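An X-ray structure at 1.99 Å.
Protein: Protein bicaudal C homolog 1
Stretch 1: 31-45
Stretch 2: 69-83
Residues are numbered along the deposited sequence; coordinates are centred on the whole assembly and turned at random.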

ATOM      1  N   ASP A  31      10.147   3.625  -6.038  1.00 90.61           N
ATOM      2  CA  ASP A  31       8.859   4.043  -5.507  1.00 69.65           C
ATOM      3  C   ASP A  31       8.597   3.305  -4.204  1.00 64.56           C
ATOM      4  O   ASP A  31       8.938   2.127  -4.071  1.00 65.27           O
ATOM      5  CB  ASP A  31       7.721   3.767  -6.500  1.00 70.75           C
ATOM      6  CG  ASP A  31       6.402   4.395  -6.077  1.00 70.78           C
ATOM      7  OD1 ASP A  31       6.184   4.614  -4.865  1.00 67.67           O
ATOM      8  OD2 ASP A  31       5.569   4.674  -6.964  1.00 80.35           O
ATOM      9  N   PHE A  32       7.972   4.006  -3.256  1.00 60.52           N
ATOM     10  CA  PHE A  32       7.647   3.392  -1.973  1.00 59.94           C
ATOM     11  C   PHE A  32       6.711   2.204  -2.149  1.00 74.18           C
ATOM     12  O   PHE A  32       6.852   1.186  -1.462  1.00 77.56           O
ATOM     13  CB  PHE A  32       7.029   4.430  -1.036  1.00 54.31           C
ATOM     14  CG  PHE A  32       6.542   3.857   0.263  1.00 49.16           C
ATOM     15  CD1 PHE A  32       7.440   3.488   1.249  1.00 64.11           C
ATOM     16  CD2 PHE A  32       5.187   3.682   0.495  1.00 47.27           C
ATOM     17  CE1 PHE A  32       6.999   2.955   2.445  1.00 56.89           C
ATOM     18  CE2 PHE A  32       4.738   3.151   1.690  1.00 44.28           C
ATOM     19  CZ  PHE A  32       5.646   2.788   2.666  1.00 48.37           C
ATOM     20  N   PHE A  33       5.756   2.309  -3.076  1.00 63.02           N
ATOM     21  CA  PHE A  33       4.779   1.246  -3.282  1.00 51.11           C
ATOM     22  C   PHE A  33       5.363   0.097  -4.098  1.00 59.12           C
ATOM     23  O   PHE A  33       5.178  -1.075  -3.752  1.00 63.37           O
ATOM     24  CB  PHE A  33       3.533   1.811  -3.968  1.00 47.78           C
ATOM     25  CG  PHE A  33       2.756   2.782  -3.123  1.00 47.15           C
ATOM     26  CD1 PHE A  33       2.616   2.582  -1.759  1.00 50.47           C
ATOM     27  CD2 PHE A  33       2.167   3.898  -3.694  1.00 57.41           C
ATOM     28  CE1 PHE A  33       1.898   3.476  -0.981  1.00 63.44           C
ATOM     29  CE2 PHE A  33       1.450   4.795  -2.924  1.00 57.36           C
ATOM     30  CZ  PHE A  33       1.315   4.585  -1.566  1.00 64.43           C
ATOM     31  N   GLN A  34       6.062   0.411  -5.192  1.00 48.72           N
ATOM     32  CA  GLN A  34       6.689  -0.645  -5.980  1.00 56.45           C
ATOM     33  C   GLN A  34       7.774  -1.356  -5.185  1.00 56.08           C
ATOM     34  O   GLN A  34       8.076  -2.524  -5.455  1.00 54.05           O
ATOM     35  CB  GLN A  34       7.264  -0.073  -7.278  1.00 63.51           C
ATOM     36  CG  GLN A  34       6.320   0.853  -8.030  1.00 67.70           C
ATOM     37  CD  GLN A  34       6.860   1.260  -9.389  1.00 89.10           C
ATOM     38  OE1 GLN A  34       7.105   0.415 -10.249  1.00 95.74           O
ATOM     39  NE2 GLN A  34       7.054   2.562  -9.587  1.00 88.30           N
ATOM     40  N   LYS A  35       8.372  -0.678  -4.203  1.00 55.27           N
ATOM     41  CA  LYS A  35       9.316  -1.358  -3.328  1.00 58.18           C
ATOM     42  C   LYS A  35       8.601  -2.383  -2.459  1.00 49.93           C
ATOM     43  O   LYS A  35       9.090  -3.504  -2.283  1.00 54.02           O
ATOM     44  CB  LYS A  35      10.065  -0.343  -2.464  1.00 51.85           C
ATOM     45  N   ILE A  36       7.439  -2.018  -1.915  1.00 51.94           N
ATOM     46  CA  ILE A  36       6.649  -2.966  -1.135  1.00 49.59           C
ATOM     47  C   ILE A  36       6.125  -4.082  -2.026  1.00 47.94           C
ATOM     48  O   ILE A  36       6.130  -5.257  -1.638  1.00 49.12           O
ATOM     49  CB  ILE A  36       5.505  -2.234  -0.413  1.00 45.22           C
ATOM     50  CG1 ILE A  36       6.062  -1.140   0.496  1.00 44.89           C
ATOM     51  CG2 ILE A  36       4.655  -3.216   0.388  1.00 45.47           C
ATOM     52  CD1 ILE A  36       5.006  -0.282   1.133  1.00 43.72           C
ATOM     53  N   MET A  37       5.670  -3.738  -3.234  1.00 47.97           N
ATOM     54  CA  MET A  37       5.150  -4.747  -4.150  1.00 49.39           C
ATOM     55  C   MET A  37       6.232  -5.743  -4.543  1.00 59.06           C
ATOM     56  O   MET A  37       5.992  -6.954  -4.580  1.00 70.46           O
ATOM     57  CB  MET A  37       4.563  -4.076  -5.391  1.00 49.49           C
ATOM     58  CG  MET A  37       3.220  -3.409  -5.170  1.00 47.78           C
ATOM     59  SD  MET A  37       2.675  -2.514  -6.635  1.00 61.73           S
ATOM     60  CE  MET A  37       2.749  -3.815  -7.864  1.00 52.55           C
ATOM     61  N   GLU A  38       7.432  -5.248  -4.850  1.00 64.95           N
ATOM     62  CA  GLU A  38       8.531  -6.148  -5.184  1.00 66.10           C
ATOM     63  C   GLU A  38       8.982  -6.935  -3.960  1.00 68.12           C
ATOM     64  O   GLU A  38       9.310  -8.123  -4.064  1.00 80.00           O
ATOM     65  CB  GLU A  38       9.696  -5.358  -5.778  1.00 63.00           C
ATOM     66  N   GLU A  39       8.994  -6.293  -2.790  1.00 66.33           N
ATOM     67  CA  GLU A  39       9.471  -6.963  -1.585  1.00 66.17           C
ATOM     68  C   GLU A  39       8.481  -8.016  -1.104  1.00 64.04           C
ATOM     69  O   GLU A  39       8.887  -9.086  -0.637  1.00 69.37           O
ATOM     70  CB  GLU A  39       9.728  -5.941  -0.481  1.00 72.82           C
ATOM     71  CG  GLU A  39      10.909  -6.289   0.396  1.00 79.76           C
ATOM     72  CD  GLU A  39      12.215  -6.190  -0.356  1.00 78.62           C
ATOM     73  OE1 GLU A  39      12.484  -5.117  -0.936  1.00 80.64           O
ATOM     74  OE2 GLU A  39      12.969  -7.186  -0.382  1.00 83.10           O
ATOM     75  N   THR A  40       7.185  -7.730  -1.197  1.00 56.63           N
ATOM     76  CA  THR A  40       6.160  -8.619  -0.669  1.00 57.98           C
ATOM     77  C   THR A  40       5.498  -9.477  -1.738  1.00 65.99           C
ATOM     78  O   THR A  40       4.739 -10.385  -1.390  1.00 72.56           O
ATOM     79  CB  THR A  40       5.086  -7.807   0.067  1.00 52.17           C
ATOM     80  OG1 THR A  40       4.524  -6.835  -0.823  1.00 54.49           O
ATOM     81  CG2 THR A  40       5.685  -7.095   1.270  1.00 51.34           C
ATOM     82  N   ASN A  41       5.777  -9.225  -3.015  1.00 63.99           N
ATOM     83  CA  ASN A  41       5.116  -9.900  -4.133  1.00 66.99           C
ATOM     84  C   ASN A  41       3.602  -9.717  -4.055  1.00 59.88           C
ATOM     85  O   ASN A  41       2.826 -10.673  -4.119  1.00 59.22           O
ATOM     86  CB  ASN A  41       5.488 -11.383  -4.196  1.00 73.41           C
ATOM     87  CG  ASN A  41       5.361 -11.948  -5.597  1.00 83.97           C
ATOM     88  OD1 ASN A  41       5.636 -11.256  -6.578  1.00 90.56           O
ATOM     89  ND2 ASN A  41       4.934 -13.201  -5.702  1.00 69.36           N
ATOM     90  N   THR A  42       3.187  -8.460  -3.915  1.00 44.91           N
ATOM     91  CA  THR A  42       1.784  -8.097  -3.782  1.00 44.95           C
ATOM     92  C   THR A  42       1.420  -7.081  -4.856  1.00 42.33           C
ATOM     93  O   THR A  42       2.285  -6.522  -5.535  1.00 56.42           O
ATOM     94  CB  THR A  42       1.483  -7.530  -2.388  1.00 40.46           C
ATOM     95  OG1 THR A  42       2.341  -6.413  -2.130  1.00 46.86           O
ATOM     96  CG2 THR A  42       1.717  -8.587  -1.322  1.00 34.78           C
ATOM     97  N   GLN A  43       0.117  -6.847  -5.003  1.00 44.91           N
ATOM     98  CA  GLN A  43      -0.421  -5.910  -5.980  1.00 49.55           C
ATOM     99  C   GLN A  43      -1.240  -4.859  -5.246  1.00 50.60           C
ATOM    100  O   GLN A  43      -2.166  -5.200  -4.505  1.00 48.50           O
ATOM    101  CB  GLN A  43      -1.285  -6.632  -7.019  1.00 51.16           C
ATOM    102  CG  GLN A  43      -0.596  -7.808  -7.692  1.00 64.30           C
ATOM    103  CD  GLN A  43      -0.569  -7.682  -9.203  1.00 76.06           C
ATOM    104  OE1 GLN A  43      -1.180  -6.778  -9.773  1.00 77.90           O
ATOM    105  NE2 GLN A  43       0.146  -8.588  -9.859  1.00 64.33           N
ATOM    106  N   ILE A  44      -0.900  -3.589  -5.445  1.00 52.20           N
ATOM    107  CA  ILE A  44      -1.541  -2.492  -4.731  1.00 54.22           C
ATOM    108  C   ILE A  44      -2.382  -1.682  -5.709  1.00 57.90           C
ATOM    109  O   ILE A  44      -2.014  -1.495  -6.874  1.00 65.38           O
ATOM    110  CB  ILE A  44      -0.507  -1.598  -4.016  1.00 56.40           C
ATOM    111  CG1 ILE A  44       0.377  -2.439  -3.095  1.00 54.72           C
ATOM    112  CG2 ILE A  44      -1.200  -0.517  -3.204  1.00 58.37           C
ATOM    113  CD1 ILE A  44       1.493  -1.655  -2.450  1.00 67.82           C
ATOM    114  N   ALA A  45      -3.526  -1.202  -5.225  1.00 58.32           N
ATOM    115  CA  ALA A  45      -4.442  -0.415  -6.038  1.00 63.93           C
ATOM    116  C   ALA A  45      -5.083   0.649  -5.161  1.00 63.72           C
ATOM    117  O   ALA A  45      -5.434   0.378  -4.012  1.00 61.04           O
ATOM    118  CB  ALA A  45      -5.515  -1.303  -6.677  1.00 63.33           C
ATOM    119  N   GLU A  69       0.047 -14.061   3.995  1.00 48.04           N
ATOM    120  CA  GLU A  69       1.147 -13.518   4.783  1.00 52.10           C
ATOM    121  C   GLU A  69       1.744 -12.283   4.120  1.00 54.68           C
ATOM    122  O   GLU A  69       2.072 -11.305   4.801  1.00 60.45           O
ATOM    123  CB  GLU A  69       2.215 -14.587   4.999  1.00 68.48           C
ATOM    124  CG  GLU A  69       1.739 -15.761   5.838  1.00 82.49           C
ATOM    125  CD  GLU A  69       1.247 -15.331   7.206  1.00 85.46           C
ATOM    126  OE1 GLU A  69       1.880 -14.441   7.814  1.00 86.65           O
ATOM    127  OE2 GLU A  69       0.235 -15.889   7.680  1.00 78.16           O
ATOM    128  N   ASP A  70       1.890 -12.306   2.794  1.00 55.20           N
ATOM    129  CA  ASP A  70       2.465 -11.161   2.097  1.00 46.29           C
ATOM    130  C   ASP A  70       1.544  -9.951   2.167  1.00 42.35           C
ATOM    131  O   ASP A  70       2.008  -8.818   2.345  1.00 46.79           O
ATOM    132  CB  ASP A  70       2.759 -11.527   0.645  1.00 51.41           C
ATOM    133  CG  ASP A  70       3.795 -12.622   0.518  1.00 54.95           C
ATOM    134  OD1 ASP A  70       4.527 -12.862   1.498  1.00 71.93           O
ATOM    135  OD2 ASP A  70       3.877 -13.242  -0.564  1.00 62.77           O
ATOM    136  N   VAL A  71       0.236 -10.170   2.020  1.00 40.67           N
ATOM    137  CA  VAL A  71      -0.722  -9.075   2.149  1.00 33.57           C
ATOM    138  C   VAL A  71      -0.666  -8.487   3.551  1.00 47.24           C
ATOM    139  O   VAL A  71      -0.722  -7.264   3.730  1.00 50.97           O
ATOM    140  CB  VAL A  71      -2.138  -9.563   1.792  1.00 31.54           C
ATOM    141  CG1 VAL A  71      -3.170  -8.493   2.123  1.00 24.21           C
ATOM    142  CG2 VAL A  71      -2.213  -9.935   0.322  1.00 27.39           C
ATOM    143  N   LYS A  72      -0.536  -9.346   4.566  1.00 51.28           N
ATOM    144  CA  LYS A  72      -0.445  -8.860   5.938  1.00 37.78           C
ATOM    145  C   LYS A  72       0.813  -8.026   6.148  1.00 45.59           C
ATOM    146  O   LYS A  72       0.802  -7.058   6.918  1.00 40.76           O
ATOM    147  CB  LYS A  72      -0.482 -10.038   6.911  1.00 41.87           C
ATOM    148  N   GLU A  73       1.907  -8.385   5.470  1.00 63.01           N
ATOM    149  CA  GLU A  73       3.156  -7.645   5.630  1.00 50.65           C
ATOM    150  C   GLU A  73       3.141  -6.348   4.832  1.00 45.39           C
ATOM    151  O   GLU A  73       3.742  -5.352   5.249  1.00 58.52           O
ATOM    152  CB  GLU A  73       4.338  -8.513   5.207  1.00 54.41           C
ATOM    153  CG  GLU A  73       4.587  -9.716   6.092  1.00 72.91           C
ATOM    154  CD  GLU A  73       5.569 -10.687   5.474  1.00 77.57           C
ATOM    155  OE1 GLU A  73       5.941 -10.478   4.302  1.00 73.45           O
ATOM    156  OE2 GLU A  73       5.967 -11.656   6.155  1.00 80.31           O
ATOM    157  N   ALA A  74       2.482  -6.346   3.673  1.00 45.80           N
ATOM    158  CA  ALA A  74       2.359  -5.110   2.911  1.00 41.34           C
ATOM    159  C   ALA A  74       1.453  -4.119   3.626  1.00 46.17           C
ATOM    160  O   ALA A  74       1.715  -2.911   3.616  1.00 47.50           O
ATOM    161  CB  ALA A  74       1.838  -5.409   1.507  1.00 43.33           C
ATOM    162  N   LYS A  75       0.388  -4.614   4.263  1.00 43.05           N
ATOM    163  CA  LYS A  75      -0.536  -3.729   4.958  1.00 30.13           C
ATOM    164  C   LYS A  75       0.121  -3.076   6.167  1.00 39.83           C
ATOM    165  O   LYS A  75      -0.110  -1.892   6.436  1.00 48.54           O
ATOM    166  CB  LYS A  75      -1.787  -4.500   5.376  1.00 28.77           C
ATOM    167  CG  LYS A  75      -2.829  -3.640   6.076  1.00 27.09           C
ATOM    168  CD  LYS A  75      -3.922  -4.480   6.715  1.00 35.34           C
ATOM    169  CE  LYS A  75      -4.954  -3.592   7.395  1.00 39.08           C
ATOM    170  NZ  LYS A  75      -5.921  -4.370   8.218  1.00 42.63           N
ATOM    171  N   GLU A  76       0.940  -3.827   6.911  1.00 37.69           N
ATOM    172  CA  GLU A  76       1.572  -3.255   8.097  1.00 43.09           C
ATOM    173  C   GLU A  76       2.525  -2.127   7.722  1.00 43.77           C
ATOM    174  O   GLU A  76       2.670  -1.153   8.470  1.00 56.00           O
ATOM    175  CB  GLU A  76       2.303  -4.341   8.892  1.00 46.31           C
ATOM    176  CG  GLU A  76       3.637  -4.784   8.301  1.00 65.03           C
ATOM    177  CD  GLU A  76       4.465  -5.606   9.268  1.00 74.86           C
ATOM    178  OE1 GLU A  76       4.008  -5.820  10.408  1.00 80.83           O
ATOM    179  OE2 GLU A  76       5.576  -6.036   8.887  1.00 69.83           O
ATOM    180  N   MET A  77       3.172  -2.233   6.556  1.00 52.13           N
ATOM    181  CA  MET A  77       4.110  -1.202   6.125  1.00 50.37           C
ATOM    182  C   MET A  77       3.371   0.032   5.623  1.00 47.08           C
ATOM    183  O   MET A  77       3.699   1.163   6.000  1.00 58.97           O
ATOM    184  CB  MET A  77       5.032  -1.752   5.033  1.00 50.71           C
ATOM    185  CG  MET A  77       5.883  -2.954   5.441  1.00 60.22           C
ATOM    186  SD  MET A  77       6.751  -3.677   4.028  1.00 69.04           S
ATOM    187  CE  MET A  77       7.362  -5.212   4.728  1.00 74.28           C
ATOM    188  N   ILE A  78       2.370  -0.171   4.762  1.00 45.53           N
ATOM    189  CA  ILE A  78       1.606   0.945   4.213  1.00 45.58           C
ATOM    190  C   ILE A  78       0.905   1.714   5.324  1.00 49.72           C
ATOM    191  O   ILE A  78       0.918   2.952   5.346  1.00 61.84           O
ATOM    192  CB  ILE A  78       0.605   0.428   3.161  1.00 45.01           C
ATOM    193  CG1 ILE A  78       1.354  -0.203   1.983  1.00 45.83           C
ATOM    194  CG2 ILE A  78      -0.309   1.550   2.686  1.00 39.89           C
ATOM    195  CD1 ILE A  78       0.489  -1.058   1.087  1.00 41.82           C
ATOM    196  N   MET A  79       0.299   0.997   6.274  1.00 45.92           N
ATOM    197  CA  MET A  79      -0.462   1.664   7.325  1.00 48.56           C
ATOM    198  C   MET A  79       0.430   2.455   8.271  1.00 53.78           C
ATOM    199  O   MET A  79      -0.022   3.446   8.852  1.00 53.46           O
ATOM    200  CB  MET A  79      -1.290   0.644   8.104  1.00 52.24           C
ATOM    201  CG  MET A  79      -2.514   0.160   7.353  1.00 60.40           C
ATOM    202  SD  MET A  79      -3.582   1.531   6.875  1.00 63.65           S
ATOM    203  CE  MET A  79      -4.083   2.146   8.480  1.00 64.87           C
ATOM    204  N   SER A  80       1.687   2.041   8.453  1.00 48.02           N
ATOM    205  CA  SER A  80       2.577   2.807   9.319  1.00 49.11           C
ATOM    206  C   SER A  80       2.830   4.195   8.745  1.00 51.28           C
ATOM    207  O   SER A  80       2.944   5.173   9.492  1.00 52.93           O
ATOM    208  CB  SER A  80       3.892   2.053   9.525  1.00 51.18           C
ATOM    209  OG  SER A  80       4.527   1.784   8.287  1.00 56.78           O
ATOM    210  N   VAL A  81       2.905   4.298   7.419  1.00 58.27           N
ATOM    211  CA  VAL A  81       3.090   5.589   6.765  1.00 45.84           C
ATOM    212  C   VAL A  81       1.761   6.317   6.616  1.00 41.40           C
ATOM    213  O   VAL A  81       1.634   7.486   6.996  1.00 51.10           O
ATOM    214  CB  VAL A  81       3.781   5.396   5.405  1.00 41.51           C
ATOM    215  CG1 VAL A  81       3.770   6.695   4.615  1.00 39.77           C
ATOM    216  CG2 VAL A  81       5.208   4.897   5.599  1.00 43.68           C
ATOM    217  N   LEU A  82       0.750   5.646   6.069  1.00 40.54           N
ATOM    218  CA  LEU A  82      -0.566   6.247   5.863  1.00 39.73           C
ATOM    219  C   LEU A  82      -1.503   5.956   7.032  1.00 41.99           C
ATOM    220  O   LEU A  82      -2.596   5.416   6.849  1.00 70.95           O
ATOM    221  CB  LEU A  82      -1.153   5.760   4.541  1.00 38.07           C
ATOM    222  CG  LEU A  82      -0.183   5.833   3.351  1.00 36.35           C
ATOM    223  CD1 LEU A  82      -0.756   5.203   2.083  1.00 35.14           C
ATOM    224  CD2 LEU A  82       0.252   7.267   3.078  1.00 35.38           C
ATOM    225  N   ASP A  83      -1.098   6.320   8.254  1.00 59.87           N
ATOM    226  CA  ASP A  83      -1.812   5.908   9.462  1.00 58.35           C
ATOM    227  C   ASP A  83      -3.154   6.623   9.559  1.00 67.17           C
ATOM    228  O   ASP A  83      -3.440   7.518   8.756  1.00 82.95           O
ATOM    229  CB  ASP A  83      -0.948   6.157  10.710  1.00 64.39           C
ATOM    230  CG  ASP A  83      -1.474   5.443  11.954  1.00 70.80           C
ATOM    231  OD1 ASP A  83      -1.573   6.092  13.017  1.00 68.76           O
ATOM    232  OD2 ASP A  83      -1.805   4.241  11.865  1.00 79.61           O
TER
HETATM  233  O   HOH W   1       2.120 -12.565  -2.564  1.00 38.30           O

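Thr40, Ile78 and Phe32 have the largest areas covered by the opposing stretch, 70, 62 and 57 Å² of a summed 566 Å². Helix 32-40 and helix 69-81 run nearly antiparallel, at 155° with a closest axial approach of 9.9 Å, so the end of the first helix meets the early part of the second stretch. No direct hydrogen bond crosses the contact; packing and one water join the two sides.

Thr40 fits as a knob among Asp70, Glu73, Ala74 and Met77. Its chi1 of 57° (p) accompanies a very short hydrogen bond from Thr40 OG1 to Ile36 O (2.4 Å), and Thr40 OG1 in turn accepts from Thr42 OG1 at 2.6 Å. The hydroxyl is thus satisfied within its own stretch, and its approach to the second is to a methyl: Thr40 OG1 lies 3.8 Å from Ala74 CB. The backbones are close here, with Thr40 CA and Asp70 CA 5.3 Å apart. Thr40 O and Asp70 OD2, at 3.1 Å, are both acceptors and cannot bond directly. Beside them, a water donates to Asn41 O (2.5 Å) and Asp70 OD2 (2.7 Å), bridging the stretches.

Ile78 starts sideways at CA-to-CB, but its end comes nearer, reaching two isoleucines. Ile78 CG1 is 3.8 Å from Ile36 CD1, and Ile78 CD1 is 3.7 Å from Ile44 CD1, so helix and strand residues of stretch 1 both pack on it. Ile36 also places CG2 3.7 Å from Ala74 CB, and Ile36 CA and Ala74 CA are 6.3 Å apart.

Phe32 points toward the second helix with chi1 at 174° (t). Its CZ touches Val81 CG2 at 3.6 Å, an oblique approach, whereas Met77 O lies at the ring edge, 4.2 Å from Phe32 CZ.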